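Putative uncharacterized protein (Streptococcus mutans, PDB 3L7N) probably acts as a class I glutamine amidotransferase, releasing ammonia from the side-chain amide of glutamine, though its own acceptor substrate is not established. Local coordinates at residues Q56-T61 and A94-V99. Sequence-based numbering, arbitrary orientation.
Sequences QSPSST and AQLMGV
A proline, P58, at the second position of a type I beta turn meets helix 92-100, which in this class I glutamine amidotransferase domain follows strand 86-90 through a turn that fits a nucleophile elbow. The turn, S57 to S60, belongs to the loop between strand 48-51 and helix 70-82, and P58 presents its ring to Q95, to its neighbour L96, and to V99 one helical turn beyond Q95. CG of P58 lies 3.6 Å from CB of Q95, the two side chains crossing at about a right angle. CB of the same ring rests 3.9 Å from CD2 of L96 and 4.1 Å from CG2 of V99. CG of L96 sits beside the backbone N, anti to the carbonyl carbon (chi1 -65°), a torsion that brings CD2 against both CB and CA of P58. Serines fix the turn behind the proline. S57 OG accepts from S59 N at 2.9 Å in an ST turn and, weakly, from S60 N, while S57 N donates to S60 OG over 2.7 Å in a nearly straight bond of 171°. Further anchoring comes from Y68, hydrogen-bonded to S57 O, and Y105, hydrogen-bonded to S59 OG. L96 and V99 also pack on V74 of helix 70-82, and thus touch both the proline and that helix. No hydrogen bond crosses between 56-61 and 94-99: polar bonds hold the turn within itself and to Y68 and Y105, whereas its seat on the helix rests on van der Waals contact with one rigid ring.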
loop_
_atom_site.group_PDB
_atom_site.type_symbol
_atom_site.label_atom_id
_atom_site.label_comp_id
_atom_site.label_asym_id
_atom_site.label_seq_id
_atom_site.Cartn_x
_atom_site.Cartn_y
_atom_site.Cartn_z
ATOM N N GLN A 56 11.231 5.387 -1.402
ATOM C CA GLN A 56 11.987 4.864 -2.568
ATOM C C GLN A 56 11.034 4.571 -3.710
ATOM O O GLN A 56 9.769 4.551 -3.534
ATOM C CB GLN A 56 12.736 3.579 -2.219
ATOM C CG GLN A 56 13.590 3.654 -0.980
ATOM C CD GLN A 56 12.782 3.415 0.343
ATOM O OE1 GLN A 56 11.532 3.422 0.365
ATOM N NE2 GLN A 56 13.495 3.246 1.417
ATOM N N SER A 57 11.612 4.343 -4.874
ATOM C CA SER A 57 10.880 3.770 -6.010
ATOM C C SER A 57 11.359 2.320 -6.145
ATOM O O SER A 57 12.424 1.950 -5.542
ATOM C CB SER A 57 11.207 4.563 -7.311
ATOM O OG SER A 57 12.458 4.108 -7.892
ATOM N N PRO A 58 10.649 1.480 -6.992
ATOM C CA PRO A 58 11.179 0.112 -7.180
ATOM C C PRO A 58 12.501 0.121 -7.891
ATOM O O PRO A 58 13.097 -0.905 -8.057
ATOM C CB PRO A 58 10.137 -0.552 -8.030
ATOM C CG PRO A 58 8.935 0.165 -7.757
ATOM C CD PRO A 58 9.285 1.589 -7.507
ATOM N N SER A 59 12.962 1.270 -8.323
ATOM C CA SER A 59 14.251 1.283 -9.021
ATOM C C SER A 59 15.303 2.099 -8.346
ATOM O O SER A 59 16.423 2.117 -8.803
ATOM C CB SER A 59 14.105 1.725 -10.486
ATOM O OG SER A 59 13.608 3.041 -10.542
ATOM N N SER A 60 14.947 2.773 -7.248
ATOM C CA SER A 60 15.950 3.406 -6.354
ATOM C C SER A 60 17.192 2.559 -6.121
ATOM O O SER A 60 17.148 1.265 -6.004
ATOM C CB SER A 60 15.344 3.777 -5.032
ATOM O OG SER A 60 14.282 4.673 -5.192
ATOM N N THR A 61 18.287 3.246 -6.026
ATOM C CA THR A 61 19.541 2.629 -6.055
ATOM C C THR A 61 20.136 2.591 -4.610
ATOM O O THR A 61 19.722 3.360 -3.774
ATOM C CB THR A 61 20.445 3.395 -7.017
ATOM O OG1 THR A 61 21.548 2.600 -7.335
ATOM C CG2 THR A 61 20.946 4.755 -6.379
ATOM N N ALA A 94 2.977 -1.795 -3.427
ATOM C CA ALA A 94 2.078 -2.183 -4.532
ATOM C C ALA A 94 2.846 -2.173 -5.876
ATOM O O ALA A 94 2.616 -2.988 -6.723
ATOM C CB ALA A 94 0.978 -1.325 -4.588
ATOM N N GLN A 95 3.858 -1.317 -5.961
ATOM C CA GLN A 95 4.685 -1.209 -7.127
ATOM C C GLN A 95 5.700 -2.320 -7.214
ATOM O O GLN A 95 6.032 -2.771 -8.322
ATOM C CB GLN A 95 5.347 0.167 -7.163
ATOM C CG GLN A 95 4.301 1.265 -7.272
ATOM C CD GLN A 95 4.760 2.681 -6.812
ATOM O OE1 GLN A 95 5.950 3.033 -6.847
ATOM N NE2 GLN A 95 3.778 3.507 -6.428
ATOM N N LEU A 96 6.223 -2.784 -6.062
ATOM C CA LEU A 96 7.131 -3.941 -6.099
ATOM C C LEU A 96 6.342 -5.208 -6.448
ATOM O O LEU A 96 6.832 -6.067 -7.129
ATOM C CB LEU A 96 7.902 -4.123 -4.784
ATOM C CG LEU A 96 8.882 -3.008 -4.412
ATOM C CD1 LEU A 96 9.131 -2.989 -2.957
ATOM C CD2 LEU A 96 10.157 -3.147 -5.126
ATOM N N MET A 97 5.108 -5.305 -6.012
ATOM C CA MET A 97 4.308 -6.402 -6.487
ATOM C C MET A 97 4.144 -6.387 -8.038
ATOM O O MET A 97 4.330 -7.418 -8.694
ATOM C CB MET A 97 2.990 -6.465 -5.801
ATOM C CG MET A 97 3.129 -6.720 -4.377
ATOM S SD MET A 97 1.567 -6.906 -3.656
ATOM C CE MET A 97 1.086 -8.444 -4.351
ATOM N N GLY A 98 3.914 -5.203 -8.617
ATOM C CA GLY A 98 3.814 -5.103 -10.029
ATOM C C GLY A 98 5.046 -5.690 -10.717
ATOM O O GLY A 98 4.926 -6.576 -11.643
ATOM N N VAL A 99 6.235 -5.224 -10.278
ATOM C CA VAL A 99 7.476 -5.669 -10.840
ATOM C C VAL A 99 7.589 -7.126 -10.645
ATOM O O VAL A 99 7.946 -7.816 -11.534
ATOM C CB VAL A 99 8.675 -4.953 -10.216
ATOM C CG1 VAL A 99 9.955 -5.482 -10.762
ATOM C CG2 VAL A 99 8.590 -3.508 -10.480
#